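Long-range contacts in toxin 2A (Paenibacillus larvae, PDB 5URP), which probably transfers ADP-ribose from NAD+ to a host protein, as an ADP-ribosyltransferase toxin and virulence factor of this bacterium: residues D99-T107 / L149-F159; A63-R71 / M81-D89. All coordinates share one frame; numbering follows the deposited sequence.

Contact 1 (D99-T107 / L149-F159)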
loop_
_atom_site.group_PDB
_atom_site.type_symbol
_atom_site.label_atom_id
_atom_site.label_comp_id
_atom_site.label_asym_id
_atom_site.label_seq_id
_atom_site.Cartn_x
_atom_site.Cartn_y
_atom_site.Cartn_z
ATOM N N ASP A 99 5.909 16.658 0.177
ATOM C CA ASP A 99 5.210 16.848 -1.087
ATOM C C ASP A 99 4.132 15.787 -1.213
ATOM O O ASP A 99 4.276 14.694 -0.675
ATOM C CB ASP A 99 6.137 16.713 -2.301
ATOM C CG ASP A 99 7.501 17.335 -2.089
ATOM O OD1 ASP A 99 7.575 18.578 -2.060
ATOM O OD2 ASP A 99 8.501 16.567 -1.997
ATOM N N SER A 100 3.097 16.071 -2.005
ATOM C CA SER A 100 2.159 15.008 -2.335
ATOM C C SER A 100 2.831 14.039 -3.300
ATOM O O SER A 100 3.644 14.442 -4.133
ATOM C CB SER A 100 0.891 15.539 -2.974
ATOM O OG SER A 100 0.344 16.595 -2.166
ATOM N N VAL A 101 2.463 12.764 -3.198
ATOM C CA VAL A 101 3.155 11.746 -3.991
ATOM C C VAL A 101 2.195 10.639 -4.360
ATOM O O VAL A 101 1.292 10.287 -3.597
ATOM C CB VAL A 101 4.376 11.191 -3.223
ATOM C CG1 VAL A 101 3.968 10.324 -2.129
ATOM C CG2 VAL A 101 5.326 10.468 -4.167
ATOM N N THR A 102 2.449 10.055 -5.533
ATOM C CA THR A 102 1.717 8.904 -6.023
ATOM C C THR A 102 2.497 7.644 -5.667
ATOM O O THR A 102 3.718 7.598 -5.836
ATOM C CB THR A 102 1.540 8.998 -7.538
ATOM O OG1 THR A 102 0.825 10.188 -7.857
ATOM C CG2 THR A 102 0.759 7.807 -8.066
ATOM N N VAL A 103 1.791 6.655 -5.144
ATOM C CA VAL A 103 2.383 5.357 -4.867
ATOM C C VAL A 103 1.530 4.276 -5.530
ATOM O O VAL A 103 0.423 4.514 -5.989
ATOM C CB VAL A 103 2.543 5.078 -3.370
ATOM C CG1 VAL A 103 3.505 6.087 -2.731
ATOM C CG2 VAL A 103 1.171 5.060 -2.644
ATOM N N TYR A 104 2.099 3.078 -5.597
ATOM C CA TYR A 104 1.517 1.963 -6.344
ATOM C C TYR A 104 1.429 0.725 -5.470
ATOM O O TYR A 104 2.298 0.477 -4.626
ATOM C CB TYR A 104 2.380 1.663 -7.587
ATOM C CG TYR A 104 2.433 2.809 -8.548
ATOM C CD1 TYR A 104 1.473 2.937 -9.546
ATOM C CD2 TYR A 104 3.420 3.768 -8.457
ATOM C CE1 TYR A 104 1.488 3.986 -10.409
ATOM C CE2 TYR A 104 3.466 4.848 -9.345
ATOM C CZ TYR A 104 2.480 4.952 -10.314
ATOM O OH TYR A 104 2.517 5.980 -11.212
ATOM N N ARG A 105 0.373 -0.070 -5.668
ATOM C CA ARG A 105 0.237 -1.313 -4.924
ATOM C C ARG A 105 -0.437 -2.344 -5.809
ATOM O O ARG A 105 -1.539 -2.108 -6.286
ATOM C CB ARG A 105 -0.604 -1.100 -3.658
ATOM C CG ARG A 105 -0.866 -2.365 -2.910
ATOM C CD ARG A 105 -1.543 -2.046 -1.581
ATOM N NE ARG A 105 -2.081 -3.238 -0.929
ATOM C CZ ARG A 105 -1.360 -4.139 -0.271
ATOM N NH1 ARG A 105 -0.041 -4.014 -0.161
ATOM N NH2 ARG A 105 -1.958 -5.188 0.270
ATOM N N GLY A 106 0.232 -3.462 -6.053
ATOM C CA GLY A 106 -0.424 -4.583 -6.693
ATOM C C GLY A 106 -1.116 -5.452 -5.658
ATOM O O GLY A 106 -0.562 -5.741 -4.598
ATOM N N THR A 107 -2.330 -5.879 -5.979
ATOM C CA THR A 107 -3.052 -6.732 -5.059
ATOM C C THR A 107 -4.045 -7.569 -5.866
ATOM O O THR A 107 -3.894 -7.746 -7.075
ATOM C CB THR A 107 -3.681 -5.866 -3.941
ATOM O OG1 THR A 107 -4.200 -6.717 -2.909
ATOM C CG2 THR A 107 -4.754 -4.943 -4.483
ATOM N N LEU A 149 -0.747 -0.476 5.170
ATOM C CA LEU A 149 -0.863 -0.361 3.722
ATOM C C LEU A 149 0.532 -0.164 3.144
ATOM O O LEU A 149 1.084 0.938 3.152
ATOM C CB LEU A 149 -1.815 0.775 3.363
ATOM C CG LEU A 149 -2.250 0.883 1.911
ATOM C CD1 LEU A 149 -2.890 -0.401 1.417
ATOM C CD2 LEU A 149 -3.237 2.052 1.773
ATOM N N SER A 150 1.099 -1.265 2.632
ATOM C CA SER A 150 2.393 -1.255 1.977
ATOM C C SER A 150 2.202 -0.888 0.511
ATOM O O SER A 150 1.401 -1.519 -0.193
ATOM C CB SER A 150 3.061 -2.636 2.078
ATOM O OG SER A 150 3.430 -2.963 3.407
ATOM N N THR A 151 2.954 0.107 0.053
ATOM C CA THR A 151 2.888 0.610 -1.308
ATOM C C THR A 151 4.318 0.848 -1.767
ATOM O O THR A 151 5.259 0.687 -0.989
ATOM C CB THR A 151 2.097 1.920 -1.389
ATOM O OG1 THR A 151 2.858 2.972 -0.800
ATOM C CG2 THR A 151 0.759 1.792 -0.682
ATOM N N SER A 152 4.494 1.200 -3.039
ATOM C CA SER A 152 5.814 1.478 -3.596
ATOM C C SER A 152 5.830 2.816 -4.316
ATOM O O SER A 152 4.849 3.222 -4.959
ATOM C CB SER A 152 6.248 0.371 -4.600
ATOM O OG SER A 152 7.545 0.640 -5.128
ATOM N N LEU A 153 6.989 3.479 -4.274
ATOM C CA LEU A 153 7.175 4.707 -5.039
ATOM C C LEU A 153 7.190 4.464 -6.538
ATOM O O LEU A 153 7.020 5.407 -7.318
ATOM C CB LEU A 153 8.478 5.396 -4.645
ATOM C CG LEU A 153 8.553 6.071 -3.292
ATOM C CD1 LEU A 153 9.959 6.639 -3.126
ATOM C CD2 LEU A 153 7.513 7.180 -3.197
ATOM N N VAL A 154 7.427 3.234 -6.964
ATOM C CA VAL A 154 7.408 2.946 -8.389
ATOM C C VAL A 154 6.413 1.827 -8.667
ATOM O O VAL A 154 6.052 1.013 -7.803
ATOM C CB VAL A 154 8.795 2.589 -8.980
ATOM C CG1 VAL A 154 9.705 3.775 -8.896
ATOM C CG2 VAL A 154 9.361 1.376 -8.323
ATOM N N ASN A 155 6.001 1.782 -9.925
ATOM C CA ASN A 155 5.095 0.757 -10.418
ATOM C C ASN A 155 5.965 -0.407 -10.877
ATOM O O ASN A 155 6.291 -0.532 -12.049
ATOM C CB ASN A 155 4.239 1.322 -11.536
ATOM C CG ASN A 155 3.210 0.365 -12.025
ATOM O OD1 ASN A 155 2.992 -0.706 -11.459
ATOM N ND2 ASN A 155 2.578 0.735 -13.119
ATOM N N GLY A 156 6.358 -1.246 -9.906
ATOM C CA GLY A 156 7.397 -2.241 -10.142
ATOM C C GLY A 156 6.902 -3.417 -10.957
ATOM O O GLY A 156 5.690 -3.642 -11.108
ATOM N N THR A 157 7.873 -4.166 -11.505
ATOM C CA THR A 157 7.534 -5.310 -12.344
ATOM C C THR A 157 6.747 -6.367 -11.578
ATOM O O THR A 157 5.972 -7.110 -12.182
ATOM C CB THR A 157 8.809 -5.924 -12.941
ATOM O OG1 THR A 157 9.705 -6.319 -11.894
ATOM C CG2 THR A 157 9.529 -4.936 -13.821
ATOM N N LEU A 158 6.938 -6.467 -10.265
ATOM C CA LEU A 158 6.197 -7.456 -9.484
ATOM C C LEU A 158 4.684 -7.264 -9.622
ATOM O O LEU A 158 3.914 -8.225 -9.489
ATOM C CB LEU A 158 6.629 -7.396 -8.008
ATOM C CG LEU A 158 6.182 -6.236 -7.104
ATOM C CD1 LEU A 158 6.451 -6.559 -5.640
ATOM C CD2 LEU A 158 6.851 -4.918 -7.468
ATOM N N PHE A 159 4.234 -6.047 -9.924
ATOM C CA PHE A 159 2.808 -5.802 -10.019
ATOM C C PHE A 159 2.199 -6.299 -11.321
ATOM O O PHE A 159 0.964 -6.401 -11.405
ATOM C CB PHE A 159 2.527 -4.293 -9.851
ATOM C CG PHE A 159 2.989 -3.716 -8.508
ATOM C CD1 PHE A 159 3.136 -4.525 -7.389
ATOM C CD2 PHE A 159 3.276 -2.354 -8.375
ATOM C CE1 PHE A 159 3.552 -4.022 -6.193
ATOM C CE2 PHE A 159 3.695 -1.852 -7.168
ATOM C CZ PHE A 159 3.817 -2.677 -6.072
HETATM O O HOH W 1 5.875 7.855 -7.409
#
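R105 of strand 101-107 and S150, T151 and S152 of strand 149-152 match the arginine and Ser-Thr-Ser elements of the R-S-E class of ADP-ribosyltransferases, so this junction probably belongs to the NAD+ site. The two strands run at 111° and share a single antiparallel bridge. Y104 N donates to S152 O and S152 N to Y104 O, each at 2.8 Å. R105 has its CG anti to the backbone N (chi1 175°) and an extended chain up to NE. This carries NH1 to a lone pair of S150 O at 2.9 Å, while CD rests on L149 CD1. The Y104 ring takes N155 CB over the centre of one face, 3.8 Å from its centroid, with the N155 amide plane nearly parallel to the ring. F159 lays its own ring against the backbone, with G106 N 3.3 Å above one face. V101 CG2 and V103 CG1 both pack on L153 CD2. A water donates to T102 O and to L153 O, joining the segments just past the end of strand 149-152. S152 OG accepts from V154 N in an ST turn and also bonds Q188 O. S150 OG bonds E190, and Y104 OH bonds D25. Strand 101-107 is an outer strand of the five-stranded sheet, beside 164-170; strand 149-152 pairs with 190-193, and L153 meets helix 30-45.

Contact 2 (A63-R71 / M81-D89)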
loop_
_atom_site.group_PDB
_atom_site.type_symbol
_atom_site.label_atom_id
_atom_site.label_comp_id
_atom_site.label_asym_id
_atom_site.label_seq_id
_atom_site.Cartn_x
_atom_site.Cartn_y
_atom_site.Cartn_z
ATOM N N ALA A 63 4.974 -9.573 6.434
ATOM C CA ALA A 63 3.885 -8.668 6.821
ATOM C C ALA A 63 2.562 -9.384 7.075
ATOM O O ALA A 63 1.692 -8.842 7.760
ATOM C CB ALA A 63 3.689 -7.622 5.727
ATOM N N SER A 64 2.377 -10.582 6.538
ATOM C CA SER A 64 1.050 -11.197 6.555
ATOM C C SER A 64 0.509 -11.491 7.942
ATOM O O SER A 64 -0.704 -11.300 8.148
ATOM C CB SER A 64 1.069 -12.492 5.727
ATOM O OG SER A 64 1.071 -12.194 4.347
ATOM N N PRO A 65 1.303 -11.944 8.920
ATOM C CA PRO A 65 0.728 -12.209 10.253
ATOM C C PRO A 65 0.131 -10.977 10.909
ATOM O O PRO A 65 -0.978 -11.026 11.462
ATOM C CB PRO A 65 1.937 -12.730 11.043
ATOM C CG PRO A 65 2.844 -13.293 10.017
ATOM C CD PRO A 65 2.691 -12.427 8.823
ATOM N N ILE A 66 0.873 -9.874 10.896
ATOM C CA ILE A 66 0.378 -8.632 11.471
ATOM C C ILE A 66 -0.864 -8.170 10.733
ATOM O O ILE A 66 -1.872 -7.814 11.356
ATOM C CB ILE A 66 1.488 -7.567 11.466
ATOM C CG1 ILE A 66 2.436 -7.817 12.645
ATOM C CG2 ILE A 66 0.898 -6.171 11.575
ATOM C CD1 ILE A 66 3.707 -6.965 12.641
ATOM N N ASN A 67 -0.820 -8.160 9.393
ATOM C CA ASN A 67 -1.948 -7.589 8.655
ATOM C C ASN A 67 -3.182 -8.472 8.753
ATOM O O ASN A 67 -4.304 -7.965 8.888
ATOM C CB ASN A 67 -1.561 -7.317 7.208
ATOM C CG ASN A 67 -0.649 -6.104 7.086
ATOM O OD1 ASN A 67 -0.612 -5.232 7.977
ATOM N ND2 ASN A 67 0.097 -6.040 5.999
ATOM N N THR A 68 -3.004 -9.791 8.700
ATOM C CA THR A 68 -4.117 -10.702 8.914
ATOM C C THR A 68 -4.711 -10.517 10.296
ATOM O O THR A 68 -5.937 -10.548 10.474
ATOM C CB THR A 68 -3.648 -12.149 8.729
ATOM O OG1 THR A 68 -3.145 -12.312 7.398
ATOM C CG2 THR A 68 -4.791 -13.096 8.940
ATOM N N TYR A 69 -3.856 -10.371 11.297
ATOM C CA TYR A 69 -4.340 -10.166 12.653
ATOM C C TYR A 69 -5.206 -8.914 12.722
ATOM O O TYR A 69 -6.312 -8.934 13.262
ATOM C CB TYR A 69 -3.132 -10.069 13.582
ATOM C CG TYR A 69 -3.429 -9.720 15.007
ATOM C CD1 TYR A 69 -3.856 -10.685 15.901
ATOM C CD2 TYR A 69 -3.242 -8.433 15.474
ATOM C CE1 TYR A 69 -4.111 -10.363 17.216
ATOM C CE2 TYR A 69 -3.490 -8.106 16.776
ATOM C CZ TYR A 69 -3.922 -9.068 17.648
ATOM O OH TYR A 69 -4.176 -8.750 18.963
ATOM N N LEU A 70 -4.737 -7.827 12.115
ATOM C CA LEU A 70 -5.489 -6.576 12.173
ATOM C C LEU A 70 -6.800 -6.674 11.396
ATOM O O LEU A 70 -7.821 -6.115 11.806
ATOM C CB LEU A 70 -4.625 -5.450 11.618
ATOM C CG LEU A 70 -3.484 -4.942 12.491
ATOM C CD1 LEU A 70 -2.588 -4.043 11.676
ATOM C CD2 LEU A 70 -4.049 -4.157 13.699
ATOM N N ARG A 71 -6.791 -7.375 10.265
ATOM C CA ARG A 71 -7.992 -7.517 9.446
ATOM C C ARG A 71 -9.017 -8.445 10.080
ATOM O O ARG A 71 -10.228 -8.231 9.923
ATOM C CB ARG A 71 -7.617 -8.057 8.061
ATOM C CG ARG A 71 -6.987 -7.071 7.106
ATOM C CD ARG A 71 -6.394 -7.834 5.910
ATOM N NE ARG A 71 -6.109 -6.992 4.751
ATOM C CZ ARG A 71 -5.530 -7.432 3.634
ATOM N NH1 ARG A 71 -5.311 -6.601 2.619
ATOM N NH2 ARG A 71 -5.169 -8.705 3.525
ATOM N N MET A 81 1.509 -9.451 19.704
ATOM C CA MET A 81 1.199 -8.787 18.448
ATOM C C MET A 81 0.844 -7.325 18.683
ATOM O O MET A 81 1.302 -6.450 17.946
ATOM C CB MET A 81 0.058 -9.506 17.736
ATOM C CG MET A 81 0.437 -10.885 17.249
ATOM S SD MET A 81 1.404 -10.752 15.737
ATOM C CE MET A 81 0.109 -10.487 14.555
ATOM N N ASP A 82 0.045 -7.042 19.718
ATOM C CA ASP A 82 -0.348 -5.660 19.991
ATOM C C ASP A 82 0.869 -4.784 20.264
ATOM O O ASP A 82 0.895 -3.608 19.887
ATOM C CB ASP A 82 -1.319 -5.612 21.177
ATOM C CG ASP A 82 -2.642 -6.286 20.873
ATOM O OD1 ASP A 82 -2.901 -6.544 19.669
ATOM O OD2 ASP A 82 -3.405 -6.564 21.817
ATOM N N LYS A 83 1.868 -5.338 20.951
ATOM C CA LYS A 83 3.111 -4.618 21.228
ATOM C C LYS A 83 3.831 -4.229 19.945
ATOM O O LYS A 83 4.359 -3.118 19.829
ATOM C CB LYS A 83 3.999 -5.504 22.100
ATOM C CG LYS A 83 5.460 -5.094 22.228
ATOM C CD LYS A 83 6.292 -6.235 22.865
ATOM C CE LYS A 83 6.537 -7.417 21.893
ATOM N NZ LYS A 83 7.429 -7.049 20.741
ATOM N N LYS A 84 3.887 -5.142 18.974
ATOM C CA LYS A 84 4.495 -4.812 17.688
ATOM C C LYS A 84 3.731 -3.705 16.981
ATOM O O LYS A 84 4.326 -2.797 16.388
ATOM C CB LYS A 84 4.529 -6.048 16.793
ATOM C CG LYS A 84 5.258 -7.224 17.348
ATOM C CD LYS A 84 5.420 -8.253 16.226
ATOM C CE LYS A 84 6.392 -9.346 16.602
ATOM N NZ LYS A 84 5.640 -10.502 17.141
ATOM N N ILE A 85 2.405 -3.788 17.008
ATOM C CA ILE A 85 1.563 -2.825 16.312
ATOM C C ILE A 85 1.663 -1.447 16.968
ATOM O O ILE A 85 1.670 -0.424 16.276
ATOM C CB ILE A 85 0.125 -3.371 16.279
ATOM C CG1 ILE A 85 0.080 -4.589 15.333
ATOM C CG2 ILE A 85 -0.892 -2.300 15.880
ATOM C CD1 ILE A 85 -1.097 -5.479 15.607
ATOM N N GLU A 86 1.782 -1.403 18.298
ATOM C CA GLU A 86 1.987 -0.131 18.994
ATOM C C GLU A 86 3.279 0.543 18.538
ATOM O O GLU A 86 3.314 1.759 18.314
ATOM C CB GLU A 86 1.985 -0.369 20.514
ATOM C CG GLU A 86 2.321 0.835 21.360
ATOM C CD GLU A 86 2.349 0.508 22.850
ATOM O OE1 GLU A 86 2.163 -0.676 23.216
ATOM O OE2 GLU A 86 2.562 1.441 23.652
ATOM N N LEU A 87 4.343 -0.240 18.340
ATOM C CA LEU A 87 5.630 0.314 17.929
ATOM C C LEU A 87 5.580 0.849 16.504
ATOM O O LEU A 87 6.066 1.954 16.223
ATOM C CB LEU A 87 6.709 -0.770 18.080
ATOM C CG LEU A 87 7.133 -1.044 19.516
ATOM C CD1 LEU A 87 7.873 -2.390 19.665
ATOM C CD2 LEU A 87 8.011 0.082 20.000
ATOM N N ILE A 88 5.005 0.077 15.575
ATOM C CA ILE A 88 4.885 0.562 14.211
ATOM C C ILE A 88 3.991 1.789 14.144
ATOM O O ILE A 88 4.308 2.753 13.444
ATOM C CB ILE A 88 4.372 -0.563 13.298
ATOM C CG1 ILE A 88 5.327 -1.745 13.377
ATOM C CG2 ILE A 88 4.271 -0.041 11.892
ATOM C CD1 ILE A 88 4.823 -2.989 12.675
ATOM N N ASP A 89 2.874 1.775 14.882
ATOM C CA ASP A 89 1.966 2.924 14.905
ATOM C C ASP A 89 2.712 4.168 15.338
ATOM O O ASP A 89 2.586 5.239 14.723
ATOM C CB ASP A 89 0.812 2.677 15.875
ATOM C CG ASP A 89 -0.213 1.704 15.361
ATOM O OD1 ASP A 89 -0.122 1.282 14.207
ATOM O OD2 ASP A 89 -1.139 1.420 16.159
#
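One polar bond joins the helices: Y69 OH donates to D82 OD1 at 2.6 Å. It arrives on the syn side of the carboxylate, 30° out of its plane. Both groups have further partners in the loop between the helices, since Y69 OH also bonds K78 N and D82 OD2 bonds G76 N. These bonds should fix the direction of the hydroxyl and the carboxylate. The aromatic contacts come from M81. Its CB sits over one face of the Y69 ring, 4.0 Å from the centroid, in a CH-pi contact. The sulfur lies above the ring at a distance, with SD 5.3 Å from the centroid, in a Met-aromatic contact. The M81 chain bends at chi2 and chi3, which brings CE against Y69 CB at 3.4 Å and close to P65 O. The remaining contacts are apolar. I66 is a knob in a hole made by M81, K84, I85 and I88, and its CD1 meets I88 CD1 tip to tip at 4.1 Å. I85 CD1 touches both Y69 CD2, at 3.7 Å, and L70 CD2, at 3.8 Å. The helix segments run at 99°, nearly perpendicular, with axes 10.8 Å apart. Helix 50-61 packs on helix 79-92 through Q55, which touches K83, K84 and L87. Towards the strands, Y148 touches I85 and I88, and R71 forms a salt bridge with E145 of strand 142-145.

The chain first runs through helices 30-45 and 50-61. Contact 2 then opens at 63 and closes by 89, setting helix 79-92 nearly perpendicular to helix 64-72 after a short loop. The chain leaves this helix for strand 101-107, where contact 1 opens. Contact 1 closes a longer loop, which holds helix 128-138 and strand 142-145, when 149-159 returns. The two contacts lie in series and neither nest nor cross. The centres of contact 1 and contact 2 are about 21 Å apart, and the nearest atoms of contact 1 and contact 2 are about 4 Å apart without touching. Y59 of helix 50-61 links them by bonding N67 of contact 2 and S150 of contact 1. Contact 2 ties helices together; contact 1 joins the two larger sheets.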